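Local coordinates for m3DLH protein (PDB 7JKA) that probably hydrolyses dienelactones, and perhaps phosphotriesters as well, as an alpha/beta-hydrolase of the dienelactone hydrolase family, at residues A[159-164]-A[193-198]; A[102-107]-A[131-136]; A[62-67]-A[233-238]. All coordinates share one frame; numbering follows the deposited sequence.

In the fold
Contacts 1 and 2 lie side by side, their centres 16 Å apart, and they touch: Leu159 CD2 of the 159-164 loop packs against Thr136 CG2 at 3.5 Å. Contact 2 holds the turn from strand 126-131 into helix 133-143, where Cys132, in a nucleophile-elbow pattern, is the probable nucleophile; its side chain touches His213 and Glu50. Contact 1 ties down the loop beyond this helix. Contact 3 joins the helices on the other side of the central sheet, its centre 21 Å from that of contact 2 and 28 Å from that of contact 1. The chain between its two segments contains both of the others.

Contact 1: residues A[159-164]-A[193-198]; sequences LPELPE and MGEWRR
Glu161 and Glu195 mark where the two backbones come nearest, CA to CA 7.8 Å; residues 159-164 are loop that runs into a 3-10 turn at Pro163, and 193-198 are the final turns of helix 186-198. The two glutamates run antiparallel alongside one another with their carboxylates stacked, planes 14° apart, and each reaches for something on the other's segment. Glu195 OE2 accepts the backbone N-H of Glu161 at 2.9 Å in a nearly straight bond (175°); the N-H comes in on the syn side of the carboxylate, tilted out of its plane. Glu161 answers toward the helix. Its CG is turned in between N and C (chi1 70°), and the extended chain beyond carries the carboxylate to Arg198. That arginine, bent at chi3, grips it end-on, Arg198 NH1 to Glu161 OE1 and Arg198 NH2 to Glu161 OE2, each 3.0 Å; a weak bond also runs from NH1 to Glu161 OE2. The carboxylate lies at the edge of the guanidinium, near its plane. Glu161 OE1 and Glu195 OE1 are 4.1 Å apart, and the repulsion is probably eased by Arg198 on one carboxylate and by Arg143, salt-bridged to Glu195 OE1, on the other. This polar clamp fastens the loop after strand 150-154 to the helix of the beta-alpha-beta crossover between strands 172-178 and 203-208, a unit characteristic of the alpha/beta-hydrolase fold.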
# COMPACT_ATOMS: atom_id res chain seq x y z
N LEU A 159 -12.40 5.13 -1.88
CA LEU A 159 -13.80 5.04 -1.48
C LEU A 159 -14.00 5.88 -0.23
O LEU A 159 -13.03 6.20 0.47
CB LEU A 159 -14.23 3.59 -1.25
CG LEU A 159 -13.94 2.93 0.09
CD1 LEU A 159 -14.74 1.63 0.18
CD2 LEU A 159 -12.46 2.63 0.20
N PRO A 160 -15.24 6.23 0.09
CA PRO A 160 -15.47 7.11 1.23
C PRO A 160 -15.09 6.48 2.56
O PRO A 160 -15.14 5.25 2.74
CB PRO A 160 -16.97 7.38 1.17
CG PRO A 160 -17.33 7.12 -0.25
CD PRO A 160 -16.48 5.97 -0.66
N GLU A 161 -14.73 7.35 3.50
CA GLU A 161 -14.48 6.94 4.88
C GLU A 161 -15.74 6.37 5.53
O GLU A 161 -16.86 6.51 5.02
CB GLU A 161 -14.02 8.13 5.72
CG GLU A 161 -15.16 9.15 5.96
CD GLU A 161 -14.76 10.34 6.83
OE1 GLU A 161 -13.58 10.43 7.22
OE2 GLU A 161 -15.64 11.19 7.12
N LEU A 162 -15.53 5.72 6.68
CA LEU A 162 -16.61 5.49 7.63
C LEU A 162 -16.74 6.73 8.52
O LEU A 162 -15.76 7.46 8.73
CB LEU A 162 -16.32 4.27 8.49
CG LEU A 162 -16.19 2.91 7.80
CD1 LEU A 162 -15.82 1.88 8.85
CD2 LEU A 162 -17.49 2.51 7.12
N PRO A 163 -17.94 7.03 9.03
CA PRO A 163 -18.09 8.25 9.85
C PRO A 163 -17.10 8.35 11.00
O PRO A 163 -16.63 9.46 11.30
CB PRO A 163 -19.54 8.14 10.35
CG PRO A 163 -20.23 7.37 9.28
CD PRO A 163 -19.22 6.35 8.81
N GLU A 164 -16.77 7.24 11.65
CA GLU A 164 -15.90 7.31 12.81
C GLU A 164 -14.45 7.57 12.43
O GLU A 164 -13.63 7.73 13.34
CB GLU A 164 -15.97 6.02 13.63
CG GLU A 164 -15.58 4.77 12.87
CD GLU A 164 -16.78 4.01 12.37
OE1 GLU A 164 -17.74 4.64 11.83
OE2 GLU A 164 -16.77 2.77 12.52
N MET A 193 -10.62 13.99 -0.89
CA MET A 193 -10.06 15.32 -0.71
C MET A 193 -10.85 16.10 0.32
O MET A 193 -10.28 16.82 1.14
CB MET A 193 -10.04 16.09 -2.03
CG MET A 193 -9.02 15.59 -3.01
SD MET A 193 -8.99 16.70 -4.43
CE MET A 193 -7.62 16.01 -5.34
N GLY A 194 -12.18 15.97 0.28
CA GLY A 194 -13.01 16.69 1.23
C GLY A 194 -12.81 16.22 2.66
O GLY A 194 -12.82 17.04 3.59
N GLU A 195 -12.65 14.91 2.86
CA GLU A 195 -12.34 14.37 4.18
C GLU A 195 -11.03 14.94 4.70
O GLU A 195 -10.94 15.41 5.85
CB GLU A 195 -12.25 12.84 4.13
CG GLU A 195 -13.52 12.16 3.68
CD GLU A 195 -13.32 10.72 3.27
OE1 GLU A 195 -12.17 10.21 3.37
OE2 GLU A 195 -14.31 10.11 2.84
N TRP A 196 -10.01 14.93 3.85
CA TRP A 196 -8.69 15.34 4.29
C TRP A 196 -8.61 16.85 4.49
O TRP A 196 -7.89 17.30 5.38
CB TRP A 196 -7.65 14.84 3.28
CG TRP A 196 -7.68 13.33 3.16
CD1 TRP A 196 -8.23 12.44 4.06
CD2 TRP A 196 -7.16 12.54 2.08
NE1 TRP A 196 -8.07 11.15 3.60
CE2 TRP A 196 -7.42 11.18 2.39
CE3 TRP A 196 -6.51 12.86 0.88
CZ2 TRP A 196 -7.05 10.14 1.54
CZ3 TRP A 196 -6.12 11.83 0.04
CH2 TRP A 196 -6.38 10.48 0.38
N ARG A 197 -9.36 17.64 3.70
CA ARG A 197 -9.44 19.08 3.94
C ARG A 197 -10.14 19.36 5.27
O ARG A 197 -9.68 20.19 6.06
CB ARG A 197 -10.19 19.77 2.80
CG ARG A 197 -9.42 19.82 1.48
CD ARG A 197 -10.17 20.59 0.40
NE ARG A 197 -10.30 22.00 0.75
CZ ARG A 197 -10.70 22.95 -0.09
NH1 ARG A 197 -11.02 22.63 -1.34
NH2 ARG A 197 -10.79 24.21 0.31
N ARG A 198 -11.25 18.68 5.52
CA ARG A 198 -11.99 18.87 6.76
C ARG A 198 -11.12 18.61 7.98
O ARG A 198 -11.15 19.37 8.95
CB ARG A 198 -13.20 17.95 6.78
CG ARG A 198 -13.99 17.98 8.09
CD ARG A 198 -14.87 16.75 8.18
NE ARG A 198 -14.06 15.54 8.28
CZ ARG A 198 -14.43 14.34 7.85
NH1 ARG A 198 -13.61 13.32 7.97
NH2 ARG A 198 -15.61 14.16 7.26

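Contact 2: residues A[102-107]-A[131-136]; sequences AAWRAL and FCFGGT
Trp104 and Thr136 are the nearest backbone pair, yet their CA atoms are 10.3 Å apart, and large side chains bridge the gap between helix 101-116 and the first turn of helix 133-143. The Trp104 and Phe133 side chains approach from opposite directions and lie almost flat to one another, their planes 6° apart. The rings are nevertheless slid apart: the centroids of the Trp104 five-membered ring and the Phe133 ring are 5.0 Å from each other, so they barely overlap. Phe133 CZ stands over the rim of the indole, 3.5 Å from Trp104 NE1, while Phe133 CE1 is 3.5 Å from Trp104 CZ2. With chi1 at -170°, the indole extends off its helix far enough to bring CH2 to the methyl of Thr136, whose CG2 meets the ring edge near its plane at 3.5 Å. The polar atoms here are used outside the pair: Trp104 NE1 bonds Thr137 OG1, and Thr136 OG1 bonds Gly157 O. A leucine in place of Trp104 would probably leave a gap beside Phe133 and the Thr136 methyl and strip Thr137 OG1 of its indole partner. Cys132, the N-cap residue with a positive phi of 54°, precedes Phe133 directly. Chemically, then, the contact is buried dispersion packing with its polar groups satisfied, set against the residue that follows the probable nucleophile.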
# COMPACT_ATOMS: atom_id res chain seq x y z
N ALA A 102 -14.32 -3.78 8.88
CA ALA A 102 -13.63 -4.28 10.07
C ALA A 102 -12.68 -5.42 9.72
O ALA A 102 -11.54 -5.45 10.19
CB ALA A 102 -14.64 -4.73 11.12
N ALA A 103 -13.13 -6.36 8.88
CA ALA A 103 -12.26 -7.48 8.51
C ALA A 103 -11.12 -7.00 7.62
O ALA A 103 -9.99 -7.47 7.74
CB ALA A 103 -13.07 -8.56 7.80
N TRP A 104 -11.43 -6.05 6.73
CA TRP A 104 -10.41 -5.48 5.87
C TRP A 104 -9.35 -4.78 6.70
O TRP A 104 -8.15 -4.98 6.49
CB TRP A 104 -11.12 -4.52 4.92
CG TRP A 104 -10.34 -3.96 3.78
CD1 TRP A 104 -9.10 -4.30 3.37
CD2 TRP A 104 -10.79 -2.91 2.92
NE1 TRP A 104 -8.73 -3.52 2.28
CE2 TRP A 104 -9.78 -2.68 1.98
CE3 TRP A 104 -11.97 -2.18 2.85
CZ2 TRP A 104 -9.89 -1.70 0.98
CZ3 TRP A 104 -12.10 -1.22 1.85
CH2 TRP A 104 -11.08 -1.00 0.93
N ARG A 105 -9.78 -3.97 7.67
CA ARG A 105 -8.81 -3.26 8.49
C ARG A 105 -8.05 -4.22 9.39
O ARG A 105 -6.87 -3.98 9.67
CB ARG A 105 -9.52 -2.19 9.31
CG ARG A 105 -9.97 -1.04 8.41
CD ARG A 105 -10.99 -0.14 9.05
NE ARG A 105 -11.42 0.86 8.06
CZ ARG A 105 -11.90 2.07 8.35
NH1 ARG A 105 -12.00 2.46 9.61
NH2 ARG A 105 -12.24 2.89 7.35
N ALA A 106 -8.67 -5.32 9.80
CA ALA A 106 -7.99 -6.28 10.66
C ALA A 106 -6.84 -6.97 9.95
O ALA A 106 -5.79 -7.20 10.56
CB ALA A 106 -8.99 -7.31 11.18
N LEU A 107 -7.03 -7.36 8.68
CA LEU A 107 -5.91 -7.97 7.96
C LEU A 107 -4.81 -6.95 7.67
O LEU A 107 -3.63 -7.32 7.60
CB LEU A 107 -6.40 -8.67 6.69
CG LEU A 107 -6.86 -7.90 5.45
CD1 LEU A 107 -5.69 -7.40 4.63
CD2 LEU A 107 -7.82 -8.82 4.63
N PHE A 131 -0.53 -0.69 -3.89
CA PHE A 131 -0.72 -0.62 -5.33
C PHE A 131 -2.14 -1.06 -5.61
O PHE A 131 -2.56 -2.12 -5.15
CB PHE A 131 0.31 -1.52 -6.02
CG PHE A 131 1.71 -1.12 -5.71
CD1 PHE A 131 2.33 -1.55 -4.55
CD2 PHE A 131 2.35 -0.21 -6.53
CE1 PHE A 131 3.62 -1.13 -4.24
CE2 PHE A 131 3.64 0.23 -6.24
CZ PHE A 131 4.27 -0.22 -5.08
N CYS A 132 -2.89 -0.26 -6.36
CA CYS A 132 -4.30 -0.56 -6.70
C CYS A 132 -5.07 -0.82 -5.41
O CYS A 132 -5.03 0.01 -4.50
CB CYS A 132 -4.39 -1.69 -7.67
SG CYS A 132 -3.60 -1.28 -9.06
N PHE A 133 -5.76 -1.96 -5.31
CA PHE A 133 -6.52 -2.26 -4.10
C PHE A 133 -5.64 -2.25 -2.86
O PHE A 133 -6.12 -1.91 -1.78
CB PHE A 133 -7.21 -3.62 -4.25
CG PHE A 133 -8.06 -4.00 -3.07
CD1 PHE A 133 -9.33 -3.45 -2.89
CD2 PHE A 133 -7.59 -4.91 -2.14
CE1 PHE A 133 -10.12 -3.82 -1.79
CE2 PHE A 133 -8.38 -5.29 -1.05
CZ PHE A 133 -9.64 -4.74 -0.87
N GLY A 134 -4.35 -2.59 -3.00
CA GLY A 134 -3.41 -2.44 -1.89
C GLY A 134 -3.27 -1.01 -1.40
O GLY A 134 -3.08 -0.77 -0.20
N GLY A 135 -3.36 -0.04 -2.31
CA GLY A 135 -3.35 1.35 -1.88
C GLY A 135 -4.61 1.71 -1.13
O GLY A 135 -4.56 2.41 -0.12
N THR A 136 -5.76 1.26 -1.64
CA THR A 136 -7.00 1.45 -0.92
C THR A 136 -6.87 0.86 0.48
O THR A 136 -7.31 1.47 1.46
CB THR A 136 -8.14 0.78 -1.69
OG1 THR A 136 -8.00 1.03 -3.10
CG2 THR A 136 -9.49 1.26 -1.16

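Contact 3: residues A[62-67]-A[233-238]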
# COMPACT_ATOMS: atom_id res chain seq x y z
N ALA A 62 9.08 -4.44 -2.24
CA ALA A 62 9.67 -4.60 -0.90
C ALA A 62 11.18 -4.72 -1.01
O ALA A 62 11.92 -4.14 -0.21
CB ALA A 62 9.08 -5.84 -0.22
N ARG A 63 11.66 -5.46 -2.00
CA ARG A 63 13.11 -5.53 -2.21
C ARG A 63 13.70 -4.15 -2.47
O ARG A 63 14.73 -3.80 -1.89
CB ARG A 63 13.41 -6.47 -3.38
CG ARG A 63 14.86 -6.90 -3.47
CD ARG A 63 15.12 -7.55 -4.82
NE ARG A 63 14.98 -6.54 -5.87
CZ ARG A 63 15.89 -5.62 -6.15
NH1 ARG A 63 17.04 -5.58 -5.48
NH2 ARG A 63 15.66 -4.73 -7.11
N ARG A 64 13.05 -3.35 -3.32
CA ARG A 64 13.57 -2.01 -3.61
C ARG A 64 13.60 -1.15 -2.36
O ARG A 64 14.55 -0.39 -2.14
CB ARG A 64 12.74 -1.37 -4.71
CG ARG A 64 12.82 -2.10 -6.05
CD ARG A 64 11.93 -1.42 -7.11
NE ARG A 64 11.92 -2.22 -8.33
CZ ARG A 64 11.19 -1.93 -9.40
NH1 ARG A 64 10.40 -0.86 -9.40
NH2 ARG A 64 11.24 -2.73 -10.46
N LEU A 65 12.59 -1.29 -1.49
CA LEU A 65 12.57 -0.54 -0.24
C LEU A 65 13.71 -0.96 0.69
O LEU A 65 14.33 -0.12 1.35
CB LEU A 65 11.22 -0.74 0.45
CG LEU A 65 10.06 -0.00 -0.26
CD1 LEU A 65 8.78 -0.57 0.27
CD2 LEU A 65 10.10 1.51 -0.02
N ALA A 66 14.00 -2.26 0.76
CA ALA A 66 15.17 -2.71 1.52
C ALA A 66 16.45 -2.07 0.97
O ALA A 66 17.36 -1.74 1.73
CB ALA A 66 15.27 -4.24 1.48
N GLY A 67 16.53 -1.89 -0.36
CA GLY A 67 17.70 -1.24 -0.93
C GLY A 67 17.82 0.23 -0.56
O GLY A 67 18.91 0.79 -0.69
N LEU A 233 7.85 6.27 -16.93
CA LEU A 233 8.16 7.61 -16.44
C LEU A 233 7.40 7.90 -15.15
O LEU A 233 7.97 8.38 -14.16
CB LEU A 233 7.83 8.63 -17.52
CG LEU A 233 8.46 10.03 -17.41
CD1 LEU A 233 9.93 9.93 -17.07
CD2 LEU A 233 8.25 10.79 -18.72
N THR A 234 6.09 7.62 -15.14
CA THR A 234 5.29 7.82 -13.95
C THR A 234 5.71 6.88 -12.83
O THR A 234 5.69 7.26 -11.65
CB THR A 234 3.81 7.62 -14.27
OG1 THR A 234 3.40 8.58 -15.27
CG2 THR A 234 2.96 7.81 -13.03
N GLU A 235 6.09 5.65 -13.17
CA GLU A 235 6.62 4.75 -12.14
C GLU A 235 7.81 5.38 -11.43
O GLU A 235 7.87 5.43 -10.20
CB GLU A 235 7.02 3.40 -12.74
CG GLU A 235 7.56 2.48 -11.62
CD GLU A 235 8.16 1.19 -12.13
OE1 GLU A 235 8.68 1.17 -13.27
OE2 GLU A 235 8.14 0.19 -11.37
N ALA A 236 8.74 5.95 -12.20
CA ALA A 236 9.93 6.54 -11.60
C ALA A 236 9.59 7.81 -10.82
O ALA A 236 10.08 8.01 -9.70
CB ALA A 236 10.95 6.85 -12.69
N ARG A 237 8.77 8.68 -11.40
CA ARG A 237 8.42 9.92 -10.72
C ARG A 237 7.70 9.66 -9.40
O ARG A 237 7.99 10.31 -8.38
CB ARG A 237 7.55 10.79 -11.62
CG ARG A 237 8.27 11.39 -12.81
CD ARG A 237 7.25 11.86 -13.82
NE ARG A 237 7.90 12.62 -14.86
CZ ARG A 237 7.25 13.13 -15.91
NH1 ARG A 237 5.95 12.94 -16.05
NH2 ARG A 237 7.92 13.84 -16.81
N SER A 238 6.71 8.77 -9.42
CA SER A 238 5.97 8.49 -8.20
C SER A 238 6.83 7.79 -7.15
O SER A 238 6.69 8.06 -5.96
CB SER A 238 4.73 7.65 -8.52
OG SER A 238 5.05 6.41 -9.13
O HOH W 1 9.78 -1.79 -12.67
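Arg64 and Glu235 form a salt bridge between two helices, with Arg64 NH1 donating to Glu235 OE2 at 3.2 Å and the N-H···O angle at 157°. The oxygen lies at the edge of the guanidinium, in its plane, but the arginine approaches from well above the carboxylate plane; the two flat groups are turned 48° against each other. One water closes the bridge on the other nitrogen: it accepts from Arg64 NH2 at 2.8 Å and donates to Glu235 OE2 at 2.9 Å. Glu235 OE2 is also salt-bridged to Arg61, so three donors converge on it, while OE1 is bonded to the hydroxyl of Tyr230. Arg64 NE has its own partner in Glu60, so NE and NH1 each have a carboxylate partner. The reach is long. CA atoms of Arg64 and Ala236, the nearest pair, are 12.3 Å apart, and two extended chains crossing at about a right angle span the distance; with CG anti to the backbone N (chi1 -179°), the Glu235 chain carries its carboxylate out to Arg64. Within helix 232-250, Ser238 OG bonds back to Thr234 O at 2.7 Å, reaching that carbonyl from the opposite face to the Ser238 N-H. Inward from the bridge the packing turns apolar, with Leu65 set against Trp239, Met242 and Phe246. Helix 56-67 and the C-terminal helix lying together on one side of the central sheet is the pairing expected of the alpha/beta-hydrolase fold, here latched at the surface by charge.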